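Local coordinates for hypothetical protein HI1011 (Haemophilus influenzae, PDB 1YZY), which catalyses the ATP-dependent phosphorylation of 3-oxo-tetronate to 3-oxo-tetronate 4-phosphate, as a member of the four-carbon acid sugar kinase family, at residues Asp14-Leu19 and Gly220-Ala225; Tyr291-Ile295 and Leu342-Gly346; Phe350-Gly354 and Phe404-Gln409; Gly366-His371 and Leu383-Glu388. All coordinates share one frame; numbering follows the deposited sequence.

Interaction 1: Asp14-Leu19 and Gly220-Ala225; sequences DIASFL and GSGLGA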
loop_
_atom_site.group_PDB
_atom_site.type_symbol
_atom_site.label_atom_id
_atom_site.label_comp_id
_atom_site.label_asym_id
_atom_site.label_seq_id
_atom_site.Cartn_x
_atom_site.Cartn_y
_atom_site.Cartn_z
ATOM N N ASP A 14 -2.123 0.616 1.010
ATOM C CA ASP A 14 -3.346 0.839 1.773
ATOM C C ASP A 14 -4.290 1.856 1.139
ATOM O O ASP A 14 -5.453 1.540 0.867
ATOM C CB ASP A 14 -3.014 1.277 3.184
ATOM C CG ASP A 14 -4.196 1.196 4.121
ATOM O OD1 ASP A 14 -4.598 0.072 4.479
ATOM O OD2 ASP A 14 -4.718 2.259 4.513
ATOM N N ILE A 15 -3.794 3.068 0.896
ATOM C CA ILE A 15 -4.624 4.107 0.307
ATOM C C ILE A 15 -5.055 3.737 -1.097
ATOM O O ILE A 15 -6.180 4.042 -1.497
ATOM C CB ILE A 15 -3.947 5.512 0.337
ATOM C CG1 ILE A 15 -4.983 6.608 0.054
ATOM C CG2 ILE A 15 -2.810 5.608 -0.691
ATOM C CD1 ILE A 15 -4.444 8.024 0.210
ATOM N N ALA A 16 -4.171 3.059 -1.836
ATOM C CA ALA A 16 -4.462 2.643 -3.210
ATOM C C ALA A 16 -5.646 1.682 -3.257
ATOM O O ALA A 16 -6.458 1.740 -4.182
ATOM C CB ALA A 16 -3.233 2.013 -3.851
ATOM N N SER A 17 -5.713 0.773 -2.290
ATOM C CA SER A 17 -6.831 -0.159 -2.200
ATOM C C SER A 17 -8.091 0.640 -1.869
ATOM O O SER A 17 -9.169 0.355 -2.387
ATOM C CB SER A 17 -6.590 -1.196 -1.103
ATOM O OG SER A 17 -6.125 -2.424 -1.645
ATOM N N PHE A 18 -7.946 1.627 -0.988
ATOM C CA PHE A 18 -9.066 2.469 -0.599
ATOM C C PHE A 18 -9.632 3.244 -1.773
ATOM O O PHE A 18 -10.844 3.362 -1.912
ATOM C CB PHE A 18 -8.672 3.423 0.536
ATOM C CG PHE A 18 -9.009 2.895 1.899
ATOM C CD1 PHE A 18 -10.317 2.536 2.209
ATOM C CD2 PHE A 18 -8.026 2.734 2.865
ATOM C CE1 PHE A 18 -10.646 2.022 3.459
ATOM C CE2 PHE A 18 -8.338 2.218 4.130
ATOM C CZ PHE A 18 -9.654 1.861 4.425
ATOM N N LEU A 19 -8.758 3.770 -2.619
ATOM C CA LEU A 19 -9.207 4.520 -3.779
ATOM C C LEU A 19 -9.991 3.631 -4.733
ATOM O O LEU A 19 -10.974 4.074 -5.327
ATOM C CB LEU A 19 -8.016 5.156 -4.498
ATOM C CG LEU A 19 -7.209 6.159 -3.665
ATOM C CD1 LEU A 19 -6.023 6.669 -4.470
ATOM C CD2 LEU A 19 -8.094 7.320 -3.225
ATOM N N GLY A 220 -4.002 10.509 6.218
ATOM C CA GLY A 220 -3.798 9.075 6.146
ATOM C C GLY A 220 -4.640 8.527 5.005
ATOM O O GLY A 220 -4.731 9.148 3.944
ATOM N N SER A 221 -5.252 7.365 5.202
ATOM C CA SER A 221 -6.091 6.787 4.154
ATOM C C SER A 221 -7.551 7.228 4.271
ATOM O O SER A 221 -8.289 7.209 3.286
ATOM C CB SER A 221 -6.020 5.269 4.195
ATOM O OG SER A 221 -4.704 4.811 3.964
ATOM N N GLY A 222 -7.968 7.570 5.491
ATOM C CA GLY A 222 -9.334 7.997 5.737
ATOM C C GLY A 222 -9.894 9.048 4.799
ATOM O O GLY A 222 -10.960 8.851 4.216
ATOM N N LEU A 223 -9.218 10.183 4.671
ATOM C CA LEU A 223 -9.706 11.241 3.792
ATOM C C LEU A 223 -9.675 10.840 2.332
ATOM O O LEU A 223 -10.603 11.150 1.577
ATOM C CB LEU A 223 -8.895 12.528 3.974
ATOM C CG LEU A 223 -9.235 13.663 3.005
ATOM C CD1 LEU A 223 -10.680 14.112 3.204
ATOM C CD2 LEU A 223 -8.286 14.824 3.212
ATOM N N GLY A 224 -8.570 10.216 1.930
ATOM C CA GLY A 224 -8.406 9.790 0.552
ATOM C C GLY A 224 -9.539 8.903 0.099
ATOM O O GLY A 224 -9.961 8.991 -1.053
ATOM N N ALA A 225 -9.985 8.022 0.996
ATOM C CA ALA A 225 -11.092 7.096 0.740
ATOM C C ALA A 225 -12.388 7.843 0.440
ATOM O O ALA A 225 -13.112 7.510 -0.506
ATOM C CB ALA A 225 -11.290 6.196 1.933
#
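The F18 ring meets S221 and A225 obliquely: its CD2 lies 3.5 Å from S221 CB, and on the other ortho position CD1 is 3.8 Å from A225 CB. At the ring edge, in its plane, sits D14 OD2 from one turn earlier in the same helix. The D14 carboxylate is the second flat group. Its OD2 accepts a hydrogen bond from S221 OG at 2.6 Å through the anti lone pair, the one turned away from OD1. D14 CG stands anti to the backbone N (chi1 -166°), which carries the carboxylate to the start of helix 221-232. I15 CD1 ends 3.9 Å from G220 O, and L19 CD2 presses on G224 O at 3.3 Å. The contact pairs helices 9-20 and 221-232 of the sugar-binding N-terminal domain; their short axes approach to 8.9 Å at a crossing angle of -22°, nearly parallel, with G224 in the interface. Strand 77-80 packs on I15 and S221, and its Y78 OH donates to G220 O. Chemically, a single short bond to a carboxylate fixes the S221 hydroxyl in a contact otherwise made by van der Waals packing, and the start of helix 221-232 would probably help to stabilise the negative charge of D14.

Interaction 2: Tyr291-Ile295 and Leu342-Gly346; sequences YQWVI and LKQYG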
loop_
_atom_site.group_PDB
_atom_site.type_symbol
_atom_site.label_atom_id
_atom_site.label_comp_id
_atom_site.label_asym_id
_atom_site.label_seq_id
_atom_site.Cartn_x
_atom_site.Cartn_y
_atom_site.Cartn_z
ATOM N N TYR A 291 10.448 -26.190 -13.760
ATOM C CA TYR A 291 9.848 -25.518 -14.912
ATOM C C TYR A 291 9.023 -26.491 -15.746
ATOM O O TYR A 291 7.885 -26.192 -16.125
ATOM C CB TYR A 291 10.939 -24.890 -15.787
ATOM C CG TYR A 291 10.462 -24.421 -17.147
ATOM C CD1 TYR A 291 9.770 -23.218 -17.292
ATOM C CD2 TYR A 291 10.718 -25.171 -18.293
ATOM C CE1 TYR A 291 9.352 -22.776 -18.544
ATOM C CE2 TYR A 291 10.301 -24.736 -19.549
ATOM C CZ TYR A 291 9.624 -23.539 -19.667
ATOM O OH TYR A 291 9.247 -23.087 -20.909
ATOM N N GLN A 292 9.632 -27.630 -16.066
ATOM C CA GLN A 292 8.978 -28.654 -16.863
ATOM C C GLN A 292 7.745 -29.170 -16.144
ATOM O O GLN A 292 6.693 -29.322 -16.762
ATOM C CB GLN A 292 9.945 -29.806 -17.180
ATOM C CG GLN A 292 11.155 -29.402 -18.033
ATOM C CD GLN A 292 10.790 -28.866 -19.421
ATOM O OE1 GLN A 292 9.773 -29.244 -20.009
ATOM N NE2 GLN A 292 11.644 -27.995 -19.960
ATOM N N TRP A 293 7.878 -29.425 -14.843
ATOM C CA TRP A 293 6.764 -29.909 -14.029
ATOM C C TRP A 293 5.586 -28.912 -14.040
ATOM O O TRP A 293 4.437 -29.302 -14.241
ATOM C CB TRP A 293 7.237 -30.183 -12.596
ATOM C CG TRP A 293 6.152 -30.675 -11.659
ATOM C CD1 TRP A 293 5.851 -31.972 -11.363
ATOM C CD2 TRP A 293 5.230 -29.874 -10.906
ATOM N NE1 TRP A 293 4.799 -32.032 -10.480
ATOM C CE2 TRP A 293 4.398 -30.758 -10.185
ATOM C CE3 TRP A 293 5.028 -28.491 -10.771
ATOM C CZ2 TRP A 293 3.375 -30.306 -9.343
ATOM C CZ3 TRP A 293 4.008 -28.042 -9.931
ATOM C CH2 TRP A 293 3.196 -28.952 -9.230
ATOM N N VAL A 294 5.866 -27.633 -13.820
ATOM C CA VAL A 294 4.815 -26.611 -13.820
ATOM C C VAL A 294 4.019 -26.582 -15.125
ATOM O O VAL A 294 2.795 -26.670 -15.109
ATOM C CB VAL A 294 5.391 -25.182 -13.573
ATOM C CG1 VAL A 294 4.315 -24.126 -13.806
ATOM C CG2 VAL A 294 5.935 -25.071 -12.164
ATOM N N ILE A 295 4.717 -26.401 -16.244
ATOM C CA ILE A 295 4.072 -26.326 -17.550
ATOM C C ILE A 295 3.323 -27.598 -17.954
ATOM O O ILE A 295 2.383 -27.541 -18.748
ATOM C CB ILE A 295 5.074 -25.918 -18.657
ATOM C CG1 ILE A 295 6.142 -26.997 -18.850
ATOM C CG2 ILE A 295 5.757 -24.606 -18.285
ATOM C CD1 ILE A 295 7.048 -26.756 -20.051
ATOM N N LEU A 342 8.875 -19.143 -16.630
ATOM C CA LEU A 342 7.441 -19.334 -16.831
ATOM C C LEU A 342 6.825 -18.172 -17.595
ATOM O O LEU A 342 5.927 -18.380 -18.410
ATOM C CB LEU A 342 6.720 -19.525 -15.494
ATOM C CG LEU A 342 7.100 -20.752 -14.665
ATOM C CD1 LEU A 342 6.454 -20.678 -13.303
ATOM C CD2 LEU A 342 6.697 -22.028 -15.387
ATOM N N LYS A 343 7.290 -16.954 -17.331
ATOM C CA LYS A 343 6.751 -15.790 -18.029
ATOM C C LYS A 343 7.132 -15.839 -19.503
ATOM O O LYS A 343 6.331 -15.470 -20.367
ATOM C CB LYS A 343 7.239 -14.477 -17.413
ATOM C CG LYS A 343 6.418 -13.262 -17.863
ATOM C CD LYS A 343 7.070 -11.942 -17.497
ATOM C CE LYS A 343 8.186 -11.586 -18.463
ATOM N NZ LYS A 343 8.898 -10.339 -18.072
ATOM N N GLN A 344 8.374 -16.234 -19.781
ATOM C CA GLN A 344 8.852 -16.347 -21.158
ATOM C C GLN A 344 8.053 -17.430 -21.886
ATOM O O GLN A 344 7.755 -17.305 -23.076
ATOM C CB GLN A 344 10.353 -16.669 -21.185
ATOM C CG GLN A 344 10.922 -17.001 -22.576
ATOM C CD GLN A 344 10.721 -15.890 -23.611
ATOM O OE1 GLN A 344 10.465 -16.161 -24.788
ATOM N NE2 GLN A 344 10.862 -14.640 -23.181
ATOM N N TYR A 345 7.701 -18.488 -21.164
ATOM C CA TYR A 345 6.919 -19.581 -21.728
ATOM C C TYR A 345 5.487 -19.142 -22.058
ATOM O O TYR A 345 4.907 -19.586 -23.051
ATOM C CB TYR A 345 6.909 -20.775 -20.767
ATOM C CG TYR A 345 5.976 -21.884 -21.177
ATOM C CD1 TYR A 345 6.300 -22.748 -22.223
ATOM C CD2 TYR A 345 4.749 -22.051 -20.544
ATOM C CE1 TYR A 345 5.418 -23.751 -22.630
ATOM C CE2 TYR A 345 3.861 -23.046 -20.941
ATOM C CZ TYR A 345 4.197 -23.892 -21.984
ATOM O OH TYR A 345 3.302 -24.865 -22.377
ATOM N N GLY A 346 4.904 -18.296 -21.214
ATOM C CA GLY A 346 3.551 -17.833 -21.471
ATOM C C GLY A 346 2.593 -17.783 -20.290
ATOM O O GLY A 346 1.382 -17.632 -20.492
HETATM O O HOH W 1 1.368 -26.053 -20.763
#
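Y291 and Y345 form the aromatic part of the contact, an offset edge-to-face pair. The ring centroids are 6.0 Å apart and the planes stand at 89°, with the edge of Y291 directed to the face of Y345. At the leading end of Y291, OH comes 3.2 Å from Y345 CD1, an oblique approach to the ring, while Y345 CB lies at the edge of the Y291 ring, near its plane.

The CH-pi contact comes from I295. Its CG2 sits 3.8 Å from the Y345 centroid and 22° off the ring normal, hence over the face. CG2 is anti to the carbonyl carbon, because CG1 takes the position between the backbone N and the carbonyl carbon (chi1 65°).

The apolar packing converges on one methyl, L342 CD2. V294 CG1 is 3.5 Å from it, the two side chains crossing at about a right angle. Y291 CD1 lies at 3.8 Å from the same L342 CD2, and I295 CG2 adds a looser contact.

The polar link is indirect. A water donates to I295 O at 2.7 Å and also hydrogen-bonds Y345 OH, bridging the C-terminal turn of one helix to the phenol of the other, which probably helps to hold the outer end of the ring.

In the fold, the contact joins the last turns of helices 286-295 and 324-345, both of the nucleotide-binding C-terminal domain. V294 and L342 both rest on V249 of strand 248-252, K341 makes a cation-pi contact with Y291, and Y345 reaches L298 in the loop beyond helix 286-295.

Interaction 3: Phe350-Gly354 and Phe404-Gln409; sequences FITAG and FFEYAQ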
loop_
_atom_site.group_PDB
_atom_site.type_symbol
_atom_site.label_atom_id
_atom_site.label_comp_id
_atom_site.label_asym_id
_atom_site.label_seq_id
_atom_site.Cartn_x
_atom_site.Cartn_y
_atom_site.Cartn_z
ATOM N N PHE A 350 0.407 -14.795 -11.737
ATOM C CA PHE A 350 1.286 -15.276 -10.671
ATOM C C PHE A 350 0.679 -15.000 -9.297
ATOM O O PHE A 350 0.344 -13.865 -8.972
ATOM C CB PHE A 350 2.654 -14.597 -10.749
ATOM C CG PHE A 350 3.407 -14.886 -12.012
ATOM C CD1 PHE A 350 4.435 -15.825 -12.020
ATOM C CD2 PHE A 350 3.098 -14.219 -13.189
ATOM C CE1 PHE A 350 5.147 -16.098 -13.190
ATOM C CE2 PHE A 350 3.796 -14.481 -14.362
ATOM C CZ PHE A 350 4.825 -15.425 -14.363
ATOM N N ILE A 351 0.545 -16.045 -8.492
ATOM C CA ILE A 351 -0.005 -15.919 -7.149
ATOM C C ILE A 351 1.100 -16.291 -6.163
ATOM O O ILE A 351 1.439 -17.460 -6.014
ATOM C CB ILE A 351 -1.224 -16.857 -6.963
ATOM C CG1 ILE A 351 -2.286 -16.550 -8.023
ATOM C CG2 ILE A 351 -1.815 -16.704 -5.565
ATOM C CD1 ILE A 351 -3.443 -17.499 -8.008
ATOM N N THR A 352 1.688 -15.291 -5.524
ATOM C CA THR A 352 2.763 -15.532 -4.569
ATOM C C THR A 352 2.324 -15.445 -3.106
ATOM O O THR A 352 1.296 -14.838 -2.779
ATOM C CB THR A 352 3.938 -14.561 -4.810
ATOM O OG1 THR A 352 3.468 -13.208 -4.743
ATOM C CG2 THR A 352 4.548 -14.795 -6.197
ATOM N N ALA A 353 3.084 -16.101 -2.236
ATOM C CA ALA A 353 2.806 -16.096 -0.807
ATOM C C ALA A 353 4.102 -15.821 -0.053
ATOM O O ALA A 353 5.099 -16.519 -0.243
ATOM C CB ALA A 353 2.220 -17.423 -0.379
ATOM N N GLY A 354 4.067 -14.826 0.826
ATOM C CA GLY A 354 5.249 -14.458 1.582
ATOM C C GLY A 354 5.807 -13.123 1.119
ATOM O O GLY A 354 5.815 -12.818 -0.075
ATOM N N PHE A 404 -7.463 -19.295 0.693
ATOM C CA PHE A 404 -6.940 -18.243 -0.166
ATOM C C PHE A 404 -6.503 -18.634 -1.583
ATOM O O PHE A 404 -6.930 -18.006 -2.556
ATOM C CB PHE A 404 -5.800 -17.490 0.517
ATOM C CG PHE A 404 -5.130 -16.489 -0.380
ATOM C CD1 PHE A 404 -5.781 -15.309 -0.735
ATOM C CD2 PHE A 404 -3.888 -16.765 -0.948
ATOM C CE1 PHE A 404 -5.208 -14.422 -1.650
ATOM C CE2 PHE A 404 -3.309 -15.884 -1.865
ATOM C CZ PHE A 404 -3.973 -14.710 -2.216
ATOM N N PHE A 405 -5.630 -19.630 -1.714
ATOM C CA PHE A 405 -5.153 -20.003 -3.050
ATOM C C PHE A 405 -6.212 -20.316 -4.085
ATOM O O PHE A 405 -6.180 -19.743 -5.176
ATOM C CB PHE A 405 -4.104 -21.107 -2.987
ATOM C CG PHE A 405 -2.840 -20.681 -2.311
ATOM C CD1 PHE A 405 -2.236 -19.475 -2.649
ATOM C CD2 PHE A 405 -2.285 -21.450 -1.299
ATOM C CE1 PHE A 405 -1.102 -19.037 -1.987
ATOM C CE2 PHE A 405 -1.151 -21.025 -0.631
ATOM C CZ PHE A 405 -0.557 -19.811 -0.975
ATOM N N GLU A 406 -7.148 -21.208 -3.757
ATOM C CA GLU A 406 -8.212 -21.543 -4.705
ATOM C C GLU A 406 -9.191 -20.383 -4.891
ATOM O O GLU A 406 -9.672 -20.143 -6.006
ATOM C CB GLU A 406 -8.950 -22.824 -4.301
ATOM C CG GLU A 406 -9.674 -22.784 -2.972
ATOM C CD GLU A 406 -10.541 -24.021 -2.760
ATOM O OE1 GLU A 406 -11.511 -24.217 -3.534
ATOM O OE2 GLU A 406 -10.247 -24.804 -1.828
ATOM N N TYR A 407 -9.460 -19.654 -3.808
ATOM C CA TYR A 407 -10.371 -18.508 -3.859
ATOM C C TYR A 407 -9.881 -17.431 -4.825
ATOM O O TYR A 407 -10.663 -16.905 -5.625
ATOM C CB TYR A 407 -10.579 -17.891 -2.472
ATOM C CG TYR A 407 -11.592 -16.774 -2.490
ATOM C CD1 TYR A 407 -12.908 -17.014 -2.893
ATOM C CD2 TYR A 407 -11.228 -15.467 -2.176
ATOM C CE1 TYR A 407 -13.833 -15.983 -2.992
ATOM C CE2 TYR A 407 -12.150 -14.419 -2.270
ATOM C CZ TYR A 407 -13.452 -14.686 -2.683
ATOM O OH TYR A 407 -14.371 -13.664 -2.807
ATOM N N ALA A 408 -8.606 -17.069 -4.703
ATOM C CA ALA A 408 -7.994 -16.072 -5.570
ATOM C C ALA A 408 -8.276 -16.395 -7.039
ATOM O O ALA A 408 -8.464 -15.496 -7.862
ATOM C CB ALA A 408 -6.500 -16.034 -5.326
ATOM N N GLN A 409 -8.294 -17.688 -7.358
ATOM C CA GLN A 409 -8.554 -18.161 -8.715
ATOM C C GLN A 409 -10.047 -18.270 -9.023
ATOM O O GLN A 409 -10.485 -17.988 -10.142
ATOM C CB GLN A 409 -7.901 -19.522 -8.921
ATOM C CG GLN A 409 -6.436 -19.534 -8.587
ATOM C CD GLN A 409 -5.800 -20.872 -8.847
ATOM O OE1 GLN A 409 -5.248 -21.491 -7.941
ATOM N NE2 GLN A 409 -5.859 -21.323 -10.098
#
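I351 turns CG2 anti to its backbone nitrogen and CG1 beside it (chi1 -57°), and its chain then runs extended to CD1, so the two branches reach different parts of helix 404-410. CG2 goes to the aromatic end: F405 CD1 is 4.0 Å from it, and F404 CE2 4.1 Å. CD1 goes further along the helix, meeting Q409 CG at 3.7 Å and, more loosely, A408 CB. The F405 side chain leaves the helix alongside the interface, and with CG anti to the carbonyl carbon (chi1 -65°) its ring comes in to the strand. Both strand residues then meet that ring at its edge, near its plane: besides I351 CG2, A353 CB lies 3.7 Å from F405 CZ. F404 meets I351 CG2 obliquely. No hydrogen bond crosses, and all six touching residues are buried, so the association is apolar. The short axes are 10.2 Å apart at 154°, placing the helix nearly antiparallel to the strand. V250 and S252 of the adjacent strand 248-252 also touch F405, whose other neighbours include V263 of helix 257-266. This is helix-on-sheet packing in the nucleotide-binding domain: strand 349-353 leads into G354, the N-cap of helix 355-365 and, by similarity, part of the ATP site.

Interaction 4: Gly366-His371 and Leu383-Glu388; sequences GFTGFH and LKAVEE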
loop_
_atom_site.group_PDB
_atom_site.type_symbol
_atom_site.label_atom_id
_atom_site.label_comp_id
_atom_site.label_asym_id
_atom_site.label_seq_id
_atom_site.Cartn_x
_atom_site.Cartn_y
_atom_site.Cartn_z
ATOM N N GLY A 366 10.740 -7.649 -13.433
ATOM C CA GLY A 366 11.031 -6.262 -13.769
ATOM C C GLY A 366 9.913 -5.237 -13.743
ATOM O O GLY A 366 10.031 -4.192 -14.380
ATOM N N PHE A 367 8.854 -5.503 -12.984
ATOM C CA PHE A 367 7.716 -4.586 -12.901
ATOM C C PHE A 367 7.957 -3.411 -11.950
ATOM O O PHE A 367 8.416 -3.592 -10.822
ATOM C CB PHE A 367 6.467 -5.362 -12.507
ATOM C CG PHE A 367 6.169 -6.517 -13.417
ATOM C CD1 PHE A 367 6.351 -6.398 -14.796
ATOM C CD2 PHE A 367 5.699 -7.719 -12.900
ATOM C CE1 PHE A 367 6.064 -7.458 -15.648
ATOM C CE2 PHE A 367 5.408 -8.788 -13.744
ATOM C CZ PHE A 367 5.591 -8.658 -15.123
ATOM N N THR A 368 7.623 -2.213 -12.419
ATOM C CA THR A 368 7.833 -0.978 -11.669
ATOM C C THR A 368 6.564 -0.373 -11.072
ATOM O O THR A 368 6.629 0.586 -10.300
ATOM C CB THR A 368 8.468 0.093 -12.578
ATOM O OG1 THR A 368 7.592 0.360 -13.683
ATOM C CG2 THR A 368 9.818 -0.388 -13.118
ATOM N N GLY A 369 5.419 -0.900 -11.476
ATOM C CA GLY A 369 4.154 -0.396 -10.989
ATOM C C GLY A 369 3.052 -1.348 -11.389
ATOM O O GLY A 369 3.274 -2.259 -12.192
ATOM N N PHE A 370 1.858 -1.131 -10.856
ATOM C CA PHE A 370 0.738 -2.007 -11.144
ATOM C C PHE A 370 -0.589 -1.275 -11.148
ATOM O O PHE A 370 -0.714 -0.187 -10.588
ATOM C CB PHE A 370 0.647 -3.095 -10.070
ATOM C CG PHE A 370 1.920 -3.863 -9.867
ATOM C CD1 PHE A 370 2.191 -5.000 -10.626
ATOM C CD2 PHE A 370 2.855 -3.444 -8.925
ATOM C CE1 PHE A 370 3.378 -5.708 -10.453
ATOM C CE2 PHE A 370 4.049 -4.141 -8.739
ATOM C CZ PHE A 370 4.311 -5.276 -9.505
ATOM N N HIS A 371 -1.554 -1.848 -11.859
ATOM C CA HIS A 371 -2.907 -1.337 -11.883
ATOM C C HIS A 371 -3.628 -2.055 -10.733
ATOM O O HIS A 371 -3.622 -3.289 -10.736
ATOM C CB HIS A 371 -3.638 -1.808 -13.138
ATOM C CG HIS A 371 -3.285 -1.028 -14.362
ATOM N ND1 HIS A 371 -4.061 0.006 -14.840
ATOM C CD2 HIS A 371 -2.220 -1.115 -15.195
ATOM C CE1 HIS A 371 -3.489 0.526 -15.910
ATOM N NE2 HIS A 371 -2.371 -0.137 -16.147
ATOM N N LEU A 383 -3.493 -7.590 -9.198
ATOM C CA LEU A 383 -2.657 -6.583 -9.837
ATOM C C LEU A 383 -2.421 -6.900 -11.311
ATOM O O LEU A 383 -2.723 -7.985 -11.784
ATOM C CB LEU A 383 -1.296 -6.524 -9.133
ATOM C CG LEU A 383 -1.167 -6.323 -7.622
ATOM C CD1 LEU A 383 0.282 -6.579 -7.179
ATOM C CD2 LEU A 383 -1.594 -4.913 -7.243
ATOM N N LYS A 384 -1.953 -5.907 -12.049
ATOM C CA LYS A 384 -1.601 -6.099 -13.438
ATOM C C LYS A 384 -0.488 -5.119 -13.700
ATOM O O LYS A 384 -0.618 -3.936 -13.411
ATOM C CB LYS A 384 -2.739 -5.841 -14.412
ATOM C CG LYS A 384 -2.355 -6.316 -15.821
ATOM C CD LYS A 384 -3.346 -5.922 -16.890
ATOM C CE LYS A 384 -3.118 -4.500 -17.378
ATOM N NZ LYS A 384 -1.768 -4.317 -17.987
ATOM N N ALA A 385 0.626 -5.632 -14.203
ATOM C CA ALA A 385 1.787 -4.819 -14.500
ATOM C C ALA A 385 1.429 -3.719 -15.479
ATOM O O ALA A 385 0.506 -3.866 -16.276
ATOM C CB ALA A 385 2.891 -5.697 -15.071
ATOM N N VAL A 386 2.120 -2.588 -15.383
ATOM C CA VAL A 386 1.886 -1.488 -16.315
ATOM C C VAL A 386 2.624 -1.763 -17.637
ATOM O O VAL A 386 2.186 -1.331 -18.709
ATOM C CB VAL A 386 2.339 -0.124 -15.724
ATOM C CG1 VAL A 386 1.482 0.229 -14.522
ATOM C CG2 VAL A 386 3.802 -0.168 -15.323
ATOM N N GLU A 387 3.723 -2.515 -17.542
ATOM C CA GLU A 387 4.572 -2.879 -18.685
ATOM C C GLU A 387 3.973 -3.882 -19.673
ATOM O O GLU A 387 4.262 -3.817 -20.871
ATOM C CB GLU A 387 5.916 -3.429 -18.195
ATOM C CG GLU A 387 6.768 -2.430 -17.425
ATOM C CD GLU A 387 6.495 -2.401 -15.930
ATOM O OE1 GLU A 387 5.442 -2.887 -15.467
ATOM O OE2 GLU A 387 7.362 -1.884 -15.205
ATOM N N GLU A 388 3.197 -4.835 -19.161
ATOM C CA GLU A 388 2.574 -5.863 -19.992
ATOM C C GLU A 388 1.433 -6.585 -19.282
ATOM O O GLU A 388 1.354 -6.568 -18.064
ATOM C CB GLU A 388 3.631 -6.876 -20.454
ATOM C CG GLU A 388 4.469 -7.496 -19.336
ATOM C CD GLU A 388 5.601 -8.371 -19.863
ATOM O OE1 GLU A 388 5.436 -8.999 -20.933
ATOM O OE2 GLU A 388 6.660 -8.428 -19.203
HETATM O O HOH W 2 -0.368 -0.416 -18.673
#
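E387 grips T368 across the open end of the beta hairpin formed by strands 369-375 and 380-385. From CB, the E387 chain passes to CG, set anti to the carbonyl carbon, and then bends at chi2 (89°), which turns CD back to T368. At the tip, OE2 accepts two bonds: T368 N at 2.8 Å through the syn lone pair, and T368 OG1 at 2.7 Å from above the carboxylate plane, 40° out of it. The other oxygen, OE1, faces F367 CD1 and is buried without a polar partner in the model. Over one face of the F367 ring lies A385 CB, 3.6 Å from the centroid, a CH-pi contact; E388 OE2 meets the ring's edge. L383 CD1 similarly lies over a face of F370. In the ladder, F370 and A385 form a non-hydrogen-bonded antiparallel pair, and the H371 N to K384 O bond is 2.8 Å long and straight, at 168°. Strand 26-30 continues the pairing beyond F370, and strand 391-395 beyond L383. K384, bent at its last two torsions, curls back to place NZ 2.9 Å from A385 O, nearly in line with that carbonyl bond.

Interaction 1 belongs to the sugar-binding N-terminal domain and the other three to the nucleotide-binding side; its centre is 37 Å from that of interaction 2 and 20 Å from that of interaction 4. Interactions 2 and 4 are joined by a salt bridge, K343 NZ to E388 OE2 at 3.2 Å, and interactions 2 and 3 by packing of K343 CB on F350 CZ at 4.0 Å. Interactions 3 and 4 do not touch, with nearest atoms about 6 Å apart. Interaction 3 is closest to the ATP site inferred by similarity: it contains G354, and the A353 side chain lies about 5 Å from that of S254.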